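Local coordinates for MREC protein (Listeria monocytogenes, PDB 2J5U) that probably takes part in forming and maintaining the shape of the bacterial cell and assembles into a homooligomer of 24 subunits arranged as 12 dimers, at residues A73-R78 with D85-D90; V123-S128 with A214-L219. All coordinates share one frame; numbering follows the deposited sequence.

Contact 1: A73-R78 with D85-D90; sequences ASVISR and DQVEID
D90 grips S74 twice, once through its side chain and once through its backbone. S74 N gives an almost straight bond (172°) to D90 OD2 at 3.0 Å, meeting the carboxylate from above its plane, and D90 N returns a bond to S74 O. With chi1 at 63°, D90 CG sits between its own backbone N and carbonyl carbon, close enough to S74 for the carboxylate to take the amide; OD2 also rests against A73 CB. Further along, I76 N bonds to E88 O at 2.7 Å, while S74 O and E88 O each also receive a CA-H contact, from I89 and V75 respectively. The bond from E88 N to S77 O belongs to a looser pairing. V75 CG1 meets V87 CG1 at 3.5 Å, the two valines crossing at about a right angle beside L219, which both touch. The other branch of V87, CG2, lies 3.5 Å from R78 CD and over one face of the R78 guanidinium, whose chain runs extended from CG to NE. That guanidinium is fixed from outside the pair, by W83 through a hydrogen bond to its carbonyl O and a cation-pi contact, and by M216 O. I76 CG2 also packs on D90 CB at 3.4 Å. Behind this first shell, V87 and I89 pair through their backbones with V123 and A121 of strand 121-125, and A73 and V75 with V222 and N220. The whole is a strongly twisted antiparallel beta hairpin, strands 68-77 and 86-89, set within a closed six-stranded beta barrel of MreC.

Contact 2: V123-S128 with A214-L219; sequences VELLTS and ADMYDL
L125 and L126 meet M216 where the backbones stay well apart: the nearest CA atoms, those of T127 and M216, are 7.7 Å from each other, and no hydrogen bond joins the two segments. Strand 121-125 ends here in a type I turn from L125 to S128, closed by S128 N bonding to L125 O at 2.9 Å, while 214-219 is an irregular linker. M216 carries most of the contact. Its CG is anti to the carbonyl carbon (chi1 -60°), and a bend at chi3 (90°) sets the terminal methyl against the backbone at the start of the turn. There CE lies 3.1 Å from L126 N, a tight contact that is not a hydrogen bond. CE is also 3.5 Å from L126 CB, the two side chains crossing at about a right angle, and 3.7 Å from L125 CB. SD runs past T127, 4.0 Å from its CG2 methyl. The linker leads from strand 205-212 of one six-stranded beta barrel of MreC into strand 221-227 of the other, the barrel that also holds strand 121-125, so the methionine packs the passage between barrels onto a turn of the second. Beside it, L125 and L219 reach toward each other tip to tip, CD2 of L125 meeting CD1 of L219 at 3.7 Å. I110 of strand 108-116 touches both M216 and L219, extending this apolar cluster. T127 OG1 bonds to N84 O. At Y217, which directly follows M216, the ring meets that of W83, whose NE1 bonds to Y217 O.

How the contacts relate
Contacts 1 and 2 lie on the same side of the chain's centre, their centres 10 Å apart, and share one barrel in which strands 86-89 and 121-125 are neighbours. The sheet itself joins them: V123 N and V87 O are 2.9 Å apart, a probable hydrogen bond. A second tie runs from the hairpin to the linker, where R78 NH1 and M216 O are also 2.9 Å apart, and V75 CG2 packs on L219 O at 3.5 Å. At the turn, D85 OD1 approaches S128 CA. Residues 85-90 and 73-78 thus touch both halves of contact 2, the hairpin flanking the place where the linker meets the turn.

Contact 1: A73-R78 with D85-D90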
loop_
_atom_site.group_PDB
_atom_site.type_symbol
_atom_site.label_atom_id
_atom_site.label_comp_id
_atom_site.label_asym_id
_atom_site.label_seq_id
_atom_site.Cartn_x
_atom_site.Cartn_y
_atom_site.Cartn_z
ATOM N N ALA A 73 49.385 54.715 31.802
ATOM C CA ALA A 73 49.998 55.390 32.936
ATOM C C ALA A 73 51.504 55.551 32.785
ATOM O O ALA A 73 52.140 54.907 31.953
ATOM C CB ALA A 73 49.678 54.644 34.224
ATOM N N SER A 74 52.077 56.420 33.604
ATOM C CA SER A 74 53.507 56.645 33.541
ATOM C C SER A 74 54.157 56.391 34.888
ATOM O O SER A 74 53.562 56.619 35.938
ATOM C CB SER A 74 53.798 58.085 33.107
ATOM O OG SER A 74 53.204 58.368 31.853
ATOM N N VAL A 75 55.383 55.907 34.844
ATOM C CA VAL A 75 56.137 55.674 36.053
ATOM C C VAL A 75 56.498 57.066 36.558
ATOM O O VAL A 75 57.075 57.847 35.810
ATOM C CB VAL A 75 57.437 54.934 35.746
ATOM C CG1 VAL A 75 58.222 54.747 37.007
ATOM C CG2 VAL A 75 57.142 53.605 35.122
ATOM N N ILE A 76 56.149 57.398 37.798
ATOM C CA ILE A 76 56.513 58.710 38.327
ATOM C C ILE A 76 57.610 58.661 39.396
ATOM O O ILE A 76 58.046 59.699 39.872
ATOM C CB ILE A 76 55.307 59.452 38.911
ATOM C CG1 ILE A 76 54.752 58.696 40.109
ATOM C CG2 ILE A 76 54.247 59.599 37.859
ATOM C CD1 ILE A 76 53.583 59.385 40.752
ATOM N N SER A 77 58.060 57.470 39.775
ATOM C CA SER A 77 59.113 57.356 40.778
ATOM C C SER A 77 59.675 55.953 40.881
ATOM O O SER A 77 58.943 54.974 40.831
ATOM C CB SER A 77 58.607 57.790 42.152
ATOM O OG SER A 77 59.612 57.602 43.136
ATOM N N ARG A 78 60.988 55.862 41.023
ATOM C CA ARG A 78 61.661 54.581 41.136
ATOM C C ARG A 78 62.936 54.815 41.938
ATOM O O ARG A 78 63.746 55.676 41.603
ATOM C CB ARG A 78 61.978 54.032 39.749
ATOM C CG ARG A 78 62.507 52.621 39.750
ATOM C CD ARG A 78 62.544 52.066 38.345
ATOM N NE ARG A 78 62.947 50.668 38.317
ATOM C CZ ARG A 78 62.920 49.908 37.226
ATOM N NH1 ARG A 78 63.304 48.644 37.302
ATOM N NH2 ARG A 78 62.509 50.408 36.061
ATOM N N ASP A 85 62.486 45.948 42.249
ATOM C CA ASP A 85 61.354 45.435 42.988
ATOM C C ASP A 85 60.064 46.180 42.720
ATOM O O ASP A 85 58.983 45.597 42.611
ATOM C CB ASP A 85 61.607 45.529 44.501
ATOM C CG ASP A 85 62.631 44.537 44.996
ATOM O OD1 ASP A 85 62.816 43.480 44.343
ATOM O OD2 ASP A 85 63.235 44.805 46.061
ATOM N N GLN A 86 60.189 47.478 42.559
ATOM C CA GLN A 86 59.000 48.269 42.502
ATOM C C GLN A 86 59.089 49.560 41.718
ATOM O O GLN A 86 60.163 50.087 41.454
ATOM C CB GLN A 86 58.674 48.483 43.969
ATOM C CG GLN A 86 57.743 49.514 44.395
ATOM C CD GLN A 86 57.649 49.465 45.904
ATOM O OE1 GLN A 86 57.547 48.383 46.483
ATOM N NE2 GLN A 86 57.684 50.624 46.548
ATOM N N VAL A 87 57.922 50.059 41.357
ATOM C CA VAL A 87 57.802 51.266 40.577
ATOM C C VAL A 87 56.486 51.939 40.982
ATOM O O VAL A 87 55.572 51.285 41.490
ATOM C CB VAL A 87 57.824 50.881 39.072
ATOM C CG1 VAL A 87 56.916 51.761 38.273
ATOM C CG2 VAL A 87 59.244 50.958 38.550
ATOM N N GLU A 88 56.392 53.246 40.785
ATOM C CA GLU A 88 55.171 53.961 41.130
ATOM C C GLU A 88 54.545 54.623 39.898
ATOM O O GLU A 88 55.246 55.247 39.103
ATOM C CB GLU A 88 55.483 55.005 42.172
ATOM C CG GLU A 88 54.300 55.386 42.985
ATOM C CD GLU A 88 54.603 55.333 44.472
ATOM O OE1 GLU A 88 53.820 55.925 45.266
ATOM O OE2 GLU A 88 55.623 54.692 44.839
ATOM N N ILE A 89 53.233 54.485 39.728
ATOM C CA ILE A 89 52.583 55.076 38.567
ATOM C C ILE A 89 51.633 56.204 38.932
ATOM O O ILE A 89 51.162 56.286 40.068
ATOM C CB ILE A 89 51.837 54.007 37.734
ATOM C CG1 ILE A 89 50.790 53.297 38.597
ATOM C CG2 ILE A 89 52.845 53.020 37.150
ATOM C CD1 ILE A 89 50.002 52.255 37.849
ATOM N N ASP A 90 51.354 57.068 37.955
ATOM C CA ASP A 90 50.497 58.233 38.151
ATOM C C ASP A 90 48.989 58.004 38.076
ATOM O O ASP A 90 48.213 58.950 37.893
ATOM C CB ASP A 90 50.898 59.347 37.168
ATOM C CG ASP A 90 50.695 58.955 35.707
ATOM O OD1 ASP A 90 51.038 59.773 34.828
ATOM O OD2 ASP A 90 50.197 57.842 35.432
#

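Contact 2: V123-S128 with A214-L219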
loop_
_atom_site.group_PDB
_atom_site.type_symbol
_atom_site.label_atom_id
_atom_site.label_comp_id
_atom_site.label_asym_id
_atom_site.label_seq_id
_atom_site.Cartn_x
_atom_site.Cartn_y
_atom_site.Cartn_z
ATOM N N VAL A 123 53.498 49.245 41.887
ATOM C CA VAL A 123 53.391 48.009 41.146
ATOM C C VAL A 123 54.674 47.206 41.341
ATOM O O VAL A 123 55.795 47.729 41.250
ATOM C CB VAL A 123 53.057 48.239 39.611
ATOM C CG1 VAL A 123 52.823 49.681 39.333
ATOM C CG2 VAL A 123 54.139 47.689 38.724
ATOM N N GLU A 124 54.484 45.927 41.654
ATOM C CA GLU A 124 55.584 45.017 41.882
ATOM C C GLU A 124 55.983 44.406 40.556
ATOM O O GLU A 124 55.154 43.815 39.868
ATOM C CB GLU A 124 55.149 43.936 42.863
ATOM C CG GLU A 124 56.191 42.885 43.101
ATOM C CD GLU A 124 56.205 42.416 44.534
ATOM O OE1 GLU A 124 56.436 43.271 45.429
ATOM O OE2 GLU A 124 55.990 41.199 44.766
ATOM N N LEU A 125 57.257 44.548 40.212
ATOM C CA LEU A 125 57.798 44.047 38.955
ATOM C C LEU A 125 58.115 42.557 38.938
ATOM O O LEU A 125 58.374 41.954 39.975
ATOM C CB LEU A 125 59.070 44.816 38.610
ATOM C CG LEU A 125 58.943 46.337 38.555
ATOM C CD1 LEU A 125 60.308 46.930 38.305
ATOM C CD2 LEU A 125 57.964 46.748 37.473
ATOM N N LEU A 126 58.105 41.964 37.751
ATOM C CA LEU A 126 58.414 40.551 37.631
ATOM C C LEU A 126 59.801 40.302 38.204
ATOM O O LEU A 126 60.033 39.272 38.844
ATOM C CB LEU A 126 58.362 40.106 36.166
ATOM C CG LEU A 126 56.962 40.099 35.547
ATOM C CD1 LEU A 126 57.001 39.688 34.076
ATOM C CD2 LEU A 126 56.111 39.125 36.337
ATOM N N THR A 127 60.708 41.257 37.995
ATOM C CA THR A 127 62.086 41.133 38.485
ATOM C C THR A 127 62.226 41.267 40.005
ATOM O O THR A 127 63.330 41.208 40.536
ATOM C CB THR A 127 63.026 42.188 37.835
ATOM O OG1 THR A 127 62.513 43.503 38.076
ATOM C CG2 THR A 127 63.145 41.960 36.345
ATOM N N SER A 128 61.112 41.444 40.703
ATOM C CA SER A 128 61.141 41.592 42.152
ATOM C C SER A 128 61.860 40.473 42.896
ATOM O O SER A 128 61.913 39.330 42.433
ATOM C CB SER A 128 59.723 41.701 42.691
ATOM O OG SER A 128 59.725 41.725 44.104
ATOM N N ALA A 214 59.499 41.992 27.875
ATOM C CA ALA A 214 59.546 43.408 28.176
ATOM C C ALA A 214 60.839 43.723 28.912
ATOM O O ALA A 214 61.297 42.938 29.734
ATOM C CB ALA A 214 58.348 43.799 29.032
ATOM N N ASP A 215 61.444 44.862 28.590
ATOM C CA ASP A 215 62.665 45.273 29.268
ATOM C C ASP A 215 62.214 46.089 30.465
ATOM O O ASP A 215 61.621 47.157 30.299
ATOM C CB ASP A 215 63.526 46.152 28.374
ATOM C CG ASP A 215 64.636 46.842 29.152
ATOM O OD1 ASP A 215 65.516 46.129 29.700
ATOM O OD2 ASP A 215 64.615 48.093 29.229
ATOM N N MET A 216 62.504 45.611 31.670
ATOM C CA MET A 216 62.055 46.319 32.854
ATOM C C MET A 216 63.090 47.228 33.508
ATOM O O MET A 216 62.811 47.856 34.530
ATOM C CB MET A 216 61.502 45.296 33.845
ATOM C CG MET A 216 60.331 44.529 33.256
ATOM S SD MET A 216 60.047 42.942 33.997
ATOM C CE MET A 216 59.014 43.399 35.204
ATOM N N TYR A 217 64.274 47.326 32.913
ATOM C CA TYR A 217 65.314 48.181 33.479
ATOM C C TYR A 217 65.011 49.656 33.314
ATOM O O TYR A 217 65.449 50.477 34.110
ATOM C CB TYR A 217 66.676 47.886 32.855
ATOM C CG TYR A 217 67.775 48.817 33.346
ATOM C CD1 TYR A 217 68.214 49.898 32.563
ATOM C CD2 TYR A 217 68.354 48.639 34.610
ATOM C CE1 TYR A 217 69.203 50.780 33.029
ATOM C CE2 TYR A 217 69.339 49.511 35.088
ATOM C CZ TYR A 217 69.759 50.578 34.296
ATOM O OH TYR A 217 70.721 51.441 34.783
ATOM N N ASP A 218 64.259 49.997 32.282
ATOM C CA ASP A 218 63.927 51.389 32.048
ATOM C C ASP A 218 62.446 51.488 31.715
ATOM O O ASP A 218 62.038 51.268 30.582
ATOM C CB ASP A 218 64.779 51.923 30.896
ATOM C CG ASP A 218 64.580 53.412 30.653
ATOM O OD1 ASP A 218 65.172 53.917 29.677
ATOM O OD2 ASP A 218 63.846 54.081 31.420
ATOM N N LEU A 219 61.633 51.827 32.701
ATOM C CA LEU A 219 60.201 51.913 32.469
ATOM C C LEU A 219 59.708 53.334 32.508
ATOM O O LEU A 219 60.120 54.113 33.361
ATOM C CB LEU A 219 59.443 51.118 33.531
ATOM C CG LEU A 219 59.721 49.629 33.662
ATOM C CD1 LEU A 219 59.164 49.141 34.974
ATOM C CD2 LEU A 219 59.104 48.886 32.504
#